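Local coordinates for fructose-bisphosphate aldolase class I (Thermoproteus tenax, PDB 1W8S), which belongs to the class I aldolases of the DeoC/LacD family, adopts a TIM-barrel fold and binds 1,6-di-O-phosphono-beta-D-fructofuranose, at residues E[53-58]-E[242-247]; E[109-114]-E[124-129]; E[178-183]-E[214-219]; E[185-190]-E[221-226]. The protein carries 2 engineered substitutions. All coordinates share one frame; numbering follows the deposited sequence.

Contact 1 of 4, residues E[53-58]-E[242-247]; sequences AGFDGV and KFARAL
Ala53, Phe55 and Ala244 carry this contact, which joins the entry to one barrel strand with the last helix of the (beta/alpha)8 barrel. Ala53 belongs to the last turn before Gly54. Gly54 then takes positive phi (82°) and closes the helix in a Schellman motif. The chain turns there and leads through Phe55 into strand 57-60. Helix 240-253 packs on this turn and offers it the methyl of Ala244.

That methyl is met by two groups. Ala53 CB touches Ala244 CB at 3.6 Å, methyl against methyl. The far end of the Phe55 ring reaches the same atom, with Phe55 CZ 3.4 Å from Ala244 CB. The ring comes in obliquely. Its CG lies anti to its own carbonyl carbon (chi1 -70°), and this carries the ring back beside Ala53. Ala53 CB covers one ring face, 3.8 Å above the plane and offset toward the rim. Ala53, Phe55 and Ala244 thus form one small apolar cluster with no polar bond between the two segments.

Toward the barrel, Phe55 also packs on Ile19 and Leu21 of strand 18-22. Ala244 touches Val234 of helix 232-235. The next residue, Asp56, turns elsewhere: its carboxylate forms a salt bridge with Arg15 and hydrogen bonds to Tyr252 OH and Ile19 N.

At the exposed margin the aliphatic part of Arg245 passes Ala53, with Arg245 CG 4.2 Å from Ala53 CA. Back at the ring, Phe55 CE1 lies 3.5 Å from the carbonyl oxygen Ala244 O.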
loop_
_atom_site.group_PDB
_atom_site.type_symbol
_atom_site.label_atom_id
_atom_site.label_comp_id
_atom_site.label_asym_id
_atom_site.label_seq_id
_atom_site.Cartn_x
_atom_site.Cartn_y
_atom_site.Cartn_z
ATOM N N ALA E 53 -17.550 -19.672 -36.410
ATOM C CA ALA E 53 -17.241 -18.528 -37.252
ATOM C C ALA E 53 -15.777 -18.554 -37.729
ATOM O O ALA E 53 -15.408 -17.818 -38.637
ATOM C CB ALA E 53 -17.538 -17.251 -36.531
ATOM N N GLY E 54 -14.962 -19.401 -37.117
ATOM C CA GLY E 54 -13.576 -19.594 -37.512
ATOM C C GLY E 54 -12.649 -18.547 -36.938
ATOM O O GLY E 54 -11.617 -18.271 -37.512
ATOM N N PHE E 55 -13.011 -17.977 -35.789
ATOM C CA PHE E 55 -12.200 -16.935 -35.138
ATOM C C PHE E 55 -10.935 -17.506 -34.486
ATOM O O PHE E 55 -10.805 -18.725 -34.282
ATOM C CB PHE E 55 -13.051 -16.169 -34.097
ATOM C CG PHE E 55 -14.137 -15.273 -34.703
ATOM C CD1 PHE E 55 -14.224 -15.041 -36.082
ATOM C CD2 PHE E 55 -15.061 -14.657 -33.885
ATOM C CE1 PHE E 55 -15.211 -14.208 -36.601
ATOM C CE2 PHE E 55 -16.060 -13.831 -34.410
ATOM C CZ PHE E 55 -16.126 -13.615 -35.769
ATOM N N ASP E 56 -10.006 -16.614 -34.134
ATOM C CA ASP E 56 -8.683 -17.030 -33.660
ATOM C C ASP E 56 -8.573 -17.264 -32.173
ATOM O O ASP E 56 -7.637 -17.913 -31.717
ATOM C CB ASP E 56 -7.647 -15.975 -34.025
ATOM C CG ASP E 56 -7.552 -15.782 -35.506
ATOM O OD1 ASP E 56 -6.989 -16.690 -36.189
ATOM O OD2 ASP E 56 -8.053 -14.773 -36.068
ATOM N N GLY E 57 -9.507 -16.703 -31.421
ATOM C CA GLY E 57 -9.427 -16.744 -29.972
ATOM C C GLY E 57 -10.639 -16.156 -29.294
ATOM O O GLY E 57 -11.507 -15.546 -29.943
ATOM N N VAL E 58 -10.680 -16.358 -27.980
ATOM C CA VAL E 58 -11.652 -15.750 -27.088
ATOM C C VAL E 58 -10.901 -15.084 -25.924
ATOM O O VAL E 58 -9.800 -15.520 -25.570
ATOM C CB VAL E 58 -12.631 -16.811 -26.537
ATOM C CG1 VAL E 58 -13.525 -17.330 -27.613
ATOM C CG2 VAL E 58 -11.864 -17.986 -25.887
ATOM N N LYS E 242 -24.036 -15.394 -38.622
ATOM C CA LYS E 242 -24.019 -14.860 -39.993
ATOM C C LYS E 242 -23.079 -13.663 -40.108
ATOM O O LYS E 242 -22.215 -13.615 -40.975
ATOM C CB LYS E 242 -25.430 -14.453 -40.444
ATOM C CG LYS E 242 -25.536 -14.031 -41.923
ATOM C CD LYS E 242 -26.978 -13.686 -42.341
ATOM C CE LYS E 242 -27.079 -13.449 -43.850
ATOM N NZ LYS E 242 -27.733 -14.592 -44.569
ATOM N N PHE E 243 -23.227 -12.717 -39.187
ATOM C CA PHE E 243 -22.402 -11.527 -39.205
ATOM C C PHE E 243 -20.949 -11.824 -38.863
ATOM O O PHE E 243 -20.039 -11.245 -39.449
ATOM C CB PHE E 243 -22.968 -10.458 -38.280
ATOM C CG PHE E 243 -22.270 -9.149 -38.401
ATOM C CD1 PHE E 243 -22.139 -8.530 -39.643
ATOM C CD2 PHE E 243 -21.727 -8.537 -37.296
ATOM C CE1 PHE E 243 -21.480 -7.331 -39.756
ATOM C CE2 PHE E 243 -21.077 -7.334 -37.408
ATOM C CZ PHE E 243 -20.955 -6.732 -38.645
ATOM N N ALA E 244 -20.725 -12.747 -37.936
ATOM C CA ALA E 244 -19.366 -13.161 -37.566
ATOM C C ALA E 244 -18.631 -13.732 -38.785
ATOM O O ALA E 244 -17.499 -13.374 -39.057
ATOM C CB ALA E 244 -19.407 -14.184 -36.436
ATOM N N ARG E 245 -19.307 -14.576 -39.540
ATOM C CA ARG E 245 -18.729 -15.138 -40.766
ATOM C C ARG E 245 -18.452 -14.048 -41.813
ATOM O O ARG E 245 -17.456 -14.114 -42.515
ATOM C CB ARG E 245 -19.641 -16.218 -41.343
ATOM C CG ARG E 245 -19.824 -17.431 -40.415
ATOM C CD ARG E 245 -19.873 -18.771 -41.116
ATOM N NE ARG E 245 -21.026 -19.595 -40.742
ATOM C CZ ARG E 245 -20.987 -20.845 -40.240
ATOM N NH1 ARG E 245 -19.845 -21.471 -39.988
ATOM N NH2 ARG E 245 -22.123 -21.479 -39.980
ATOM N N ALA E 246 -19.318 -13.042 -41.905
ATOM C CA ALA E 246 -19.054 -11.898 -42.787
ATOM C C ALA E 246 -17.775 -11.158 -42.371
ATOM O O ALA E 246 -16.998 -10.742 -43.207
ATOM C CB ALA E 246 -20.240 -10.945 -42.809
ATOM N N LEU E 247 -17.554 -11.015 -41.068
ATOM C CA LEU E 247 -16.344 -10.382 -40.551
ATOM C C LEU E 247 -15.112 -11.207 -40.849
ATOM O O LEU E 247 -14.079 -10.655 -41.170
ATOM C CB LEU E 247 -16.448 -10.186 -39.033
ATOM C CG LEU E 247 -17.350 -9.043 -38.590
ATOM C CD1 LEU E 247 -17.689 -9.151 -37.097
ATOM C CD2 LEU E 247 -16.690 -7.720 -38.878
#

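Contact 2 of 4, residues E[109-114]-E[124-129]; sequences VGYTIY and FEELAR
Strand 109-113, with Tyr111 and Ile113, and helix 124-129, with Glu126 and Leu127, run nearly antiparallel at 163°, their axes 9.5 Å apart at closest approach. They are the first strand and the helix of a beta-alpha-beta crossover of the TIM barrel, which continues into strand 141-145.

Tyr111 and Ile113 both point from the strand toward the helix. The Tyr111 ring stands with CG anti to the backbone N (chi1 -169°), which sends its hydroxyl out to Glu126. Tyr111 OH donates to Glu126 OE1 at 2.6 Å. The acceptor uses its anti lone pair, away from the other oxygen, and OE1 lies near the plane of the ring. Ring and carboxylate planes are 90° apart. Glu126 OE1 also accepts from the backbone N of Ala94 in the same chain, so two bonds grip this one oxygen.

Leu127 packs against both strand side chains. Its two methyls divide the work: Leu127 CD1 lies 3.7 Å from Tyr111 CD2, while Leu127 CD2 lies 3.8 Å from Ile113 CG2. Leu127 also packs on Leu141 of the following strand.

Toward the C-terminal end of the strand the contact is looser. There Ile113 and Phe124 cross at about a right angle. Phe124 also packs against Gly81 of the second subunit, and Ala128 against Ala94 of that subunit. Within the chain, Ile113 CD1 approaches Phe124 CE1 only to 4.2 Å.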
loop_
_atom_site.group_PDB
_atom_site.type_symbol
_atom_site.label_atom_id
_atom_site.label_comp_id
_atom_site.label_asym_id
_atom_site.label_seq_id
_atom_site.Cartn_x
_atom_site.Cartn_y
_atom_site.Cartn_z
ATOM N N VAL E 109 -2.118 -13.668 -22.188
ATOM C CA VAL E 109 -2.773 -12.921 -21.124
ATOM C C VAL E 109 -3.038 -11.504 -21.566
ATOM O O VAL E 109 -2.299 -10.925 -22.385
ATOM C CB VAL E 109 -1.997 -12.923 -19.784
ATOM C CG1 VAL E 109 -2.022 -14.322 -19.152
ATOM C CG2 VAL E 109 -0.579 -12.418 -19.952
ATOM N N GLY E 110 -4.102 -10.955 -21.018
ATOM C CA GLY E 110 -4.509 -9.583 -21.265
ATOM C C GLY E 110 -4.570 -8.774 -20.002
ATOM O O GLY E 110 -4.898 -9.258 -18.926
ATOM N N TYR E 111 -4.260 -7.498 -20.127
ATOM C CA TYR E 111 -4.269 -6.575 -18.998
ATOM C C TYR E 111 -4.655 -5.166 -19.464
ATOM O O TYR E 111 -4.035 -4.611 -20.380
ATOM C CB TYR E 111 -2.913 -6.540 -18.276
ATOM C CG TYR E 111 -2.923 -5.815 -16.946
ATOM C CD1 TYR E 111 -3.270 -6.474 -15.786
ATOM C CD2 TYR E 111 -2.550 -4.450 -16.840
ATOM C CE1 TYR E 111 -3.247 -5.819 -14.545
ATOM C CE2 TYR E 111 -2.551 -3.798 -15.639
ATOM C CZ TYR E 111 -2.919 -4.468 -14.488
ATOM O OH TYR E 111 -2.890 -3.798 -13.297
ATOM N N THR E 112 -5.693 -4.623 -18.851
ATOM C CA THR E 112 -6.144 -3.256 -19.147
ATOM C C THR E 112 -5.381 -2.200 -18.387
ATOM O O THR E 112 -5.140 -2.329 -17.169
ATOM C CB THR E 112 -7.648 -3.137 -18.863
ATOM O OG1 THR E 112 -8.348 -4.003 -19.758
ATOM C CG2 THR E 112 -8.154 -1.755 -19.225
ATOM N N ILE E 113 -4.981 -1.140 -19.103
ATOM C CA ILE E 113 -4.434 0.033 -18.452
ATOM C C ILE E 113 -5.267 1.244 -18.844
ATOM O O ILE E 113 -5.835 1.275 -19.944
ATOM C CB ILE E 113 -2.959 0.257 -18.776
ATOM C CG1 ILE E 113 -2.734 0.419 -20.302
ATOM C CG2 ILE E 113 -2.104 -0.863 -18.219
ATOM C CD1 ILE E 113 -1.347 0.867 -20.677
ATOM N N TYR E 114 -5.355 2.209 -17.922
ATOM C CA TYR E 114 -6.050 3.488 -18.152
ATOM C C TYR E 114 -5.070 4.657 -17.958
ATOM O O TYR E 114 -5.067 5.331 -16.921
ATOM C CB TYR E 114 -7.245 3.675 -17.217
ATOM C CG TYR E 114 -8.248 2.555 -17.253
ATOM C CD1 TYR E 114 -8.939 2.250 -18.394
ATOM C CD2 TYR E 114 -8.512 1.790 -16.107
ATOM C CE1 TYR E 114 -9.875 1.196 -18.411
ATOM C CE2 TYR E 114 -9.436 0.729 -16.131
ATOM C CZ TYR E 114 -10.104 0.450 -17.276
ATOM O OH TYR E 114 -11.028 -0.567 -17.286
ATOM N N PHE E 124 0.417 0.599 -13.841
ATOM C CA PHE E 124 1.777 0.443 -14.362
ATOM C C PHE E 124 2.619 -0.424 -13.403
ATOM O O PHE E 124 3.354 -1.313 -13.832
ATOM C CB PHE E 124 2.451 1.801 -14.557
ATOM C CG PHE E 124 1.863 2.648 -15.682
ATOM C CD1 PHE E 124 0.812 2.209 -16.487
ATOM C CD2 PHE E 124 2.405 3.891 -15.941
ATOM C CE1 PHE E 124 0.302 3.023 -17.502
ATOM C CE2 PHE E 124 1.923 4.682 -16.964
ATOM C CZ PHE E 124 0.859 4.249 -17.737
ATOM N N GLU E 125 2.492 -0.203 -12.101
ATOM C CA GLU E 125 3.182 -1.030 -11.119
ATOM C C GLU E 125 2.846 -2.540 -11.219
ATOM O O GLU E 125 3.742 -3.420 -11.235
ATOM C CB GLU E 125 2.894 -0.478 -9.720
ATOM C CG GLU E 125 3.427 -1.311 -8.589
ATOM C CD GLU E 125 3.211 -0.674 -7.218
ATOM O OE1 GLU E 125 2.794 0.520 -7.126
ATOM O OE2 GLU E 125 3.486 -1.406 -6.232
ATOM N N GLU E 126 1.559 -2.851 -11.283
ATOM C CA GLU E 126 1.115 -4.226 -11.419
ATOM C C GLU E 126 1.485 -4.829 -12.764
ATOM O O GLU E 126 1.981 -5.980 -12.851
ATOM C CB GLU E 126 -0.378 -4.314 -11.198
ATOM C CG GLU E 126 -0.882 -5.734 -11.163
ATOM C CD GLU E 126 -2.249 -5.775 -10.522
ATOM O OE1 GLU E 126 -3.183 -5.246 -11.167
ATOM O OE2 GLU E 126 -2.377 -6.292 -9.385
ATOM N N LEU E 127 1.304 -4.061 -13.828
ATOM C CA LEU E 127 1.682 -4.523 -15.138
ATOM C C LEU E 127 3.146 -4.944 -15.183
ATOM O O LEU E 127 3.500 -5.895 -15.866
ATOM C CB LEU E 127 1.401 -3.446 -16.175
ATOM C CG LEU E 127 1.645 -3.817 -17.627
ATOM C CD1 LEU E 127 0.898 -5.102 -17.964
ATOM C CD2 LEU E 127 1.224 -2.697 -18.536
ATOM N N ALA E 128 4.000 -4.259 -14.452
ATOM C CA ALA E 128 5.413 -4.612 -14.417
ATOM C C ALA E 128 5.607 -6.032 -13.930
ATOM O O ALA E 128 6.444 -6.752 -14.456
ATOM C CB ALA E 128 6.185 -3.693 -13.524
ATOM N N ARG E 129 4.825 -6.417 -12.937
ATOM C CA ARG E 129 4.925 -7.766 -12.403
ATOM C C ARG E 129 4.323 -8.783 -13.369
ATOM O O ARG E 129 4.842 -9.909 -13.526
ATOM C CB ARG E 129 4.244 -7.852 -11.026
ATOM C CG ARG E 129 4.920 -6.961 -9.948
ATOM C CD ARG E 129 4.434 -7.254 -8.511
ATOM N NE ARG E 129 3.109 -6.678 -8.272
ATOM C CZ ARG E 129 2.863 -5.444 -7.811
ATOM N NH1 ARG E 129 3.858 -4.611 -7.516
ATOM N NH2 ARG E 129 1.594 -5.033 -7.649
#

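Contact 3 of 4, residues E[178-183]-E[214-219]; sequences IKYTGD and LKQVEG
Tyr180 lays its ring against the backbone of helix 214-219, at Gln216 and Gly219. The carbonyl oxygen Gln216 O sits over one face of the ring, 3.7 Å from Tyr180 CZ. The aliphatic start of the Gln216 side chain lies alongside, with Gln216 CB 3.8 Å from Tyr180 CE2. The amide group at its end is turned 69° from the ring plane. Further along, the hydroxyl meets a glycine: Tyr180 OH is 3.4 Å from Gly219 CA. With no side chain at Gly219, the hydroxyl comes right up to the helix backbone.

A water joins this first shell. It lies in the ring plane, 2.7 Å from Tyr180 OH, and donates to Lys215 O at 3.3 Å. It thereby bridges the phenol to the helix.

Tyr180 lies where the chain leaves strand 175-179 at the C-terminal side of the TIM barrel. Just before it, Lys179 lines the ligand pocket. Its NZ forms salt bridges with O6P of 1,6-di-O-phosphono-beta-D-fructofuranose and with Glu155.

The other ring face is covered from its own segment. Gly182 N lies 3.3 Å above the ring centre, on the side opposite Gln216 O. The ring is thus held between a backbone nitrogen and a helix carbonyl. Tyr180 CG is anti to the backbone N (chi1 -171°), which directs the ring to the helix. Tyr180 and Phe187 form a T-shaped (edge-to-face) stack, and Met201 touches both Tyr180 and Gln216. The loop ends at Asp183, the N-cap of helix 184-193, whose OD1 also hydrogen-bonds to Thr186 OG1.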
loop_
_atom_site.group_PDB
_atom_site.type_symbol
_atom_site.label_atom_id
_atom_site.label_comp_id
_atom_site.label_asym_id
_atom_site.label_seq_id
_atom_site.Cartn_x
_atom_site.Cartn_y
_atom_site.Cartn_z
ATOM N N ILE E 178 -6.659 -1.323 -28.826
ATOM C CA ILE E 178 -6.935 0.105 -28.670
ATOM C C ILE E 178 -8.230 0.458 -29.406
ATOM O O ILE E 178 -8.695 -0.314 -30.239
ATOM C CB ILE E 178 -5.773 0.983 -29.204
ATOM C CG1 ILE E 178 -5.604 0.809 -30.717
ATOM C CG2 ILE E 178 -4.474 0.689 -28.450
ATOM C CD1 ILE E 178 -4.531 1.658 -31.301
ATOM N N LYS E 179 -8.783 1.627 -29.099
ATOM C CA LYS E 179 -10.016 2.112 -29.723
ATOM C C LYS E 179 -9.744 2.688 -31.108
ATOM O O LYS E 179 -8.692 3.252 -31.375
ATOM C CB LYS E 179 -10.677 3.192 -28.823
ATOM C CG LYS E 179 -11.173 2.590 -27.473
ATOM C CD LYS E 179 -12.125 3.503 -26.682
ATOM C CE LYS E 179 -12.852 2.675 -25.610
ATOM N NZ LYS E 179 -13.827 3.443 -24.754
ATOM N N TYR E 180 -10.726 2.558 -31.983
ATOM C CA TYR E 180 -10.669 3.119 -33.312
ATOM C C TYR E 180 -10.928 4.628 -33.266
ATOM O O TYR E 180 -11.786 5.093 -32.505
ATOM C CB TYR E 180 -11.736 2.420 -34.184
ATOM C CG TYR E 180 -11.672 2.747 -35.651
ATOM C CD1 TYR E 180 -10.460 2.774 -36.333
ATOM C CD2 TYR E 180 -12.834 2.996 -36.379
ATOM C CE1 TYR E 180 -10.390 3.074 -37.679
ATOM C CE2 TYR E 180 -12.769 3.301 -37.748
ATOM C CZ TYR E 180 -11.538 3.338 -38.386
ATOM O OH TYR E 180 -11.451 3.636 -39.737
ATOM N N THR E 181 -10.183 5.383 -34.084
ATOM C CA THR E 181 -10.388 6.823 -34.220
ATOM C C THR E 181 -11.582 7.204 -35.103
ATOM O O THR E 181 -12.003 8.366 -35.105
ATOM C CB THR E 181 -9.131 7.494 -34.805
ATOM O OG1 THR E 181 -8.741 6.846 -36.051
ATOM C CG2 THR E 181 -7.949 7.346 -33.812
ATOM N N GLY E 182 -12.096 6.256 -35.889
ATOM C CA GLY E 182 -13.186 6.546 -36.819
ATOM C C GLY E 182 -12.738 6.838 -38.248
ATOM O O GLY E 182 -13.564 7.122 -39.116
ATOM N N ASP E 183 -11.436 6.782 -38.499
ATOM C CA ASP E 183 -10.923 6.961 -39.847
ATOM C C ASP E 183 -9.523 6.372 -40.020
ATOM O O ASP E 183 -8.697 6.403 -39.098
ATOM C CB ASP E 183 -10.965 8.427 -40.281
ATOM C CG ASP E 183 -9.754 9.200 -39.846
ATOM O OD1 ASP E 183 -9.780 9.697 -38.697
ATOM O OD2 ASP E 183 -8.755 9.371 -40.591
ATOM N N LEU E 214 -18.830 -2.917 -40.430
ATOM C CA LEU E 214 -17.952 -3.458 -41.463
ATOM C C LEU E 214 -17.069 -2.354 -42.056
ATOM O O LEU E 214 -15.924 -2.595 -42.400
ATOM C CB LEU E 214 -18.778 -4.139 -42.576
ATOM C CG LEU E 214 -19.378 -5.505 -42.238
ATOM C CD1 LEU E 214 -20.378 -5.947 -43.307
ATOM C CD2 LEU E 214 -18.286 -6.563 -42.053
ATOM N N LYS E 215 -17.623 -1.147 -42.172
ATOM C CA LYS E 215 -16.903 0.007 -42.707
ATOM C C LYS E 215 -15.802 0.473 -41.756
ATOM O O LYS E 215 -14.742 0.903 -42.197
ATOM C CB LYS E 215 -17.881 1.165 -42.999
ATOM C CG LYS E 215 -18.708 0.979 -44.271
ATOM C CD LYS E 215 -19.127 2.312 -44.915
ATOM C CE LYS E 215 -18.089 2.769 -45.971
ATOM N NZ LYS E 215 -16.664 2.633 -45.445
ATOM N N GLN E 216 -16.048 0.400 -40.449
ATOM C CA GLN E 216 -15.009 0.681 -39.475
ATOM C C GLN E 216 -13.894 -0.366 -39.559
ATOM O O GLN E 216 -12.724 -0.017 -39.557
ATOM C CB GLN E 216 -15.562 0.699 -38.044
ATOM C CG GLN E 216 -16.482 1.870 -37.757
ATOM C CD GLN E 216 -17.189 1.770 -36.404
ATOM O OE1 GLN E 216 -17.270 0.695 -35.807
ATOM N NE2 GLN E 216 -17.704 2.893 -35.927
ATOM N N VAL E 217 -14.268 -1.643 -39.603
ATOM C CA VAL E 217 -13.301 -2.723 -39.720
ATOM C C VAL E 217 -12.466 -2.563 -41.009
ATOM O O VAL E 217 -11.257 -2.773 -41.003
ATOM C CB VAL E 217 -13.989 -4.102 -39.681
ATOM C CG1 VAL E 217 -12.964 -5.224 -39.958
ATOM C CG2 VAL E 217 -14.633 -4.326 -38.335
ATOM N N GLU E 218 -13.111 -2.155 -42.090
ATOM C CA GLU E 218 -12.409 -1.924 -43.355
ATOM C C GLU E 218 -11.330 -0.859 -43.152
ATOM O O GLU E 218 -10.185 -1.027 -43.587
ATOM C CB GLU E 218 -13.399 -1.488 -44.452
ATOM C CG GLU E 218 -12.903 -1.693 -45.864
ATOM C CD GLU E 218 -14.016 -1.564 -46.907
ATOM O OE1 GLU E 218 -13.677 -1.410 -48.104
ATOM O OE2 GLU E 218 -15.227 -1.630 -46.542
ATOM N N GLY E 219 -11.714 0.227 -42.471
ATOM C CA GLY E 219 -10.801 1.300 -42.111
ATOM C C GLY E 219 -9.634 0.798 -41.287
ATOM O O GLY E 219 -8.486 1.152 -41.523
HETATM O O HOH W 1 -13.613 3.836 -41.283
#

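Contact 4 of 4, residues E[185-190]-E[221-226]; sequences KTFSWA and LEAGAL
Ala223 presses its methyl against Phe187 and the backbone of Ser188, and this is the tight part of the contact. Ala223 CB lies 3.6 Å from Ser188 N and 3.7 Å from Phe187 CD2. The backbones come close as well: Ser188 CA and Ala223 CA are 4.2 Å apart. Phe187 has CG anti to the backbone N (chi1 -160°), which turns one ring edge to the other segment. Both alanine methyls sit at that edge, near the ring plane. Ala225 packs more loosely, with Ala225 CB 4.0 Å from Phe187 CE2.

The contact joins helix 184-193 of the TIM barrel to the turn that follows helix 210-222. Gly224 has positive phi and closes a Schellman motif, and the chain then heads for strand 227-230. Inward, Phe187 packs on Ile178 of strand 175-179 and Val161 of helix 158-171.

The solvent side begins at the side chain of Ser188, which is partly exposed. Its hydroxyl turns back to its own helix, where Ser188 OG donates to Lys185 O in a very short bond of 2.5 Å, tilted 27° from the carbonyl plane. It also makes a weak bond to Pro184 O. The hydroxyl thus donates within its own helix, and across the contact the helix and the turn are held by close apolar packing rather than by polar bonds.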
loop_
_atom_site.group_PDB
_atom_site.type_symbol
_atom_site.label_atom_id
_atom_site.label_comp_id
_atom_site.label_asym_id
_atom_site.label_seq_id
_atom_site.Cartn_x
_atom_site.Cartn_y
_atom_site.Cartn_z
ATOM N N LYS E 185 -6.842 7.224 -41.775
ATOM C CA LYS E 185 -5.623 8.044 -41.770
ATOM C C LYS E 185 -5.091 8.222 -40.332
ATOM O O LYS E 185 -3.910 7.949 -40.069
ATOM C CB LYS E 185 -5.834 9.384 -42.489
ATOM C CG LYS E 185 -4.753 10.471 -42.213
ATOM C CD LYS E 185 -3.453 10.262 -42.968
ATOM C CE LYS E 185 -3.246 11.341 -44.043
ATOM N NZ LYS E 185 -3.068 12.723 -43.453
ATOM N N THR E 186 -5.965 8.631 -39.406
ATOM C CA THR E 186 -5.546 8.905 -38.044
ATOM C C THR E 186 -5.230 7.612 -37.345
ATOM O O THR E 186 -4.338 7.557 -36.509
ATOM C CB THR E 186 -6.609 9.708 -37.241
ATOM O OG1 THR E 186 -7.853 9.007 -37.243
ATOM C CG2 THR E 186 -6.899 11.043 -37.904
ATOM N N PHE E 187 -5.954 6.549 -37.673
ATOM C CA PHE E 187 -5.662 5.252 -37.073
ATOM C C PHE E 187 -4.337 4.654 -37.580
ATOM O O PHE E 187 -3.650 3.961 -36.844
ATOM C CB PHE E 187 -6.792 4.276 -37.311
ATOM C CG PHE E 187 -6.788 3.127 -36.343
ATOM C CD1 PHE E 187 -6.951 3.365 -34.969
ATOM C CD2 PHE E 187 -6.610 1.835 -36.773
ATOM C CE1 PHE E 187 -6.978 2.312 -34.064
ATOM C CE2 PHE E 187 -6.622 0.792 -35.868
ATOM C CZ PHE E 187 -6.808 1.037 -34.511
ATOM N N SER E 188 -3.963 4.927 -38.835
ATOM C CA SER E 188 -2.663 4.452 -39.350
ATOM C C SER E 188 -1.477 5.088 -38.600
ATOM O O SER E 188 -0.418 4.480 -38.526
ATOM C CB SER E 188 -2.537 4.727 -40.854
ATOM O OG SER E 188 -2.524 6.107 -41.055
ATOM N N TRP E 189 -1.633 6.310 -38.076
ATOM C CA TRP E 189 -0.594 6.932 -37.242
ATOM C C TRP E 189 -0.436 6.147 -35.910
ATOM O O TRP E 189 0.670 5.925 -35.428
ATOM C CB TRP E 189 -0.916 8.409 -36.950
ATOM C CG TRP E 189 0.055 9.108 -35.997
ATOM C CD1 TRP E 189 -0.247 9.705 -34.797
ATOM C CD2 TRP E 189 1.457 9.303 -36.190
ATOM N NE1 TRP E 189 0.891 10.218 -34.218
ATOM C CE2 TRP E 189 1.951 9.998 -35.060
ATOM C CE3 TRP E 189 2.356 8.962 -37.208
ATOM C CZ2 TRP E 189 3.292 10.350 -34.923
ATOM C CZ3 TRP E 189 3.694 9.319 -37.068
ATOM C CH2 TRP E 189 4.147 10.002 -35.937
ATOM N N ALA E 190 -1.549 5.747 -35.314
ATOM C CA ALA E 190 -1.510 4.890 -34.129
ATOM C C ALA E 190 -0.798 3.571 -34.379
ATOM O O ALA E 190 0.054 3.138 -33.601
ATOM C CB ALA E 190 -2.932 4.634 -33.639
ATOM N N LEU E 221 -8.328 -2.195 -41.127
ATOM C CA LEU E 221 -7.429 -2.992 -41.961
ATOM C C LEU E 221 -6.610 -2.130 -42.934
ATOM O O LEU E 221 -5.456 -2.417 -43.158
ATOM C CB LEU E 221 -8.210 -4.061 -42.713
ATOM C CG LEU E 221 -8.889 -5.115 -41.835
ATOM C CD1 LEU E 221 -9.941 -5.869 -42.638
ATOM C CD2 LEU E 221 -7.834 -6.063 -41.227
ATOM N N GLU E 222 -7.208 -1.088 -43.499
ATOM C CA GLU E 222 -6.504 -0.147 -44.392
ATOM C C GLU E 222 -5.391 0.583 -43.678
ATOM O O GLU E 222 -4.374 0.927 -44.278
ATOM C CB GLU E 222 -7.464 0.909 -44.924
ATOM C CG GLU E 222 -8.400 0.394 -45.996
ATOM C CD GLU E 222 -9.044 1.507 -46.788
ATOM O OE1 GLU E 222 -9.181 2.633 -46.255
ATOM O OE2 GLU E 222 -9.405 1.252 -47.953
ATOM N N ALA E 223 -5.614 0.819 -42.385
ATOM C CA ALA E 223 -4.673 1.516 -41.528
ATOM C C ALA E 223 -3.534 0.583 -41.159
ATOM O O ALA E 223 -2.539 1.020 -40.638
ATOM C CB ALA E 223 -5.350 1.988 -40.281
ATOM N N GLY E 224 -3.686 -0.703 -41.438
ATOM C CA GLY E 224 -2.585 -1.644 -41.270
ATOM C C GLY E 224 -2.649 -2.371 -39.941
ATOM O O GLY E 224 -1.690 -3.018 -39.514
ATOM N N ALA E 225 -3.774 -2.290 -39.259
ATOM C CA ALA E 225 -3.924 -3.079 -38.031
ATOM C C ALA E 225 -3.957 -4.593 -38.295
ATOM O O ALA E 225 -4.296 -5.060 -39.406
ATOM C CB ALA E 225 -5.137 -2.661 -37.305
ATOM N N LEU E 226 -3.665 -5.352 -37.242
ATOM C CA LEU E 226 -3.697 -6.798 -37.311
ATOM C C LEU E 226 -5.114 -7.341 -37.429
ATOM O O LEU E 226 -5.321 -8.407 -37.980
ATOM C CB LEU E 226 -3.021 -7.419 -36.084
ATOM C CG LEU E 226 -2.967 -8.940 -36.067
ATOM C CD1 LEU E 226 -2.078 -9.494 -37.177
ATOM C CD2 LEU E 226 -2.513 -9.424 -34.738
#

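How the contacts relate
Contacts 3 and 4 touch; their centres are about 8 Å apart and both use helix 210-222. Thr181 OG1 and Thr186 OG1 lie 2.6 Å apart, a probable hydrogen bond. Contact 1 meets contact 3 on another side of that helix, where Leu247 CD2 packs 3.7 Å from Leu214 CD2. Contact 2 stands apart, across the chain's centre from contacts 1 and 3; its centre is about 28 Å from that of contact 1. Only contact 3 holds a residue of the ligand pocket, Lys179, which bonds the bound 1,6-di-O-phosphono-beta-D-fructofuranose directly. The side chains of Phe55 in contact 1, Tyr111 in contact 2 and Phe187 in contact 4 lie about 10, 11 and 12 Å from it.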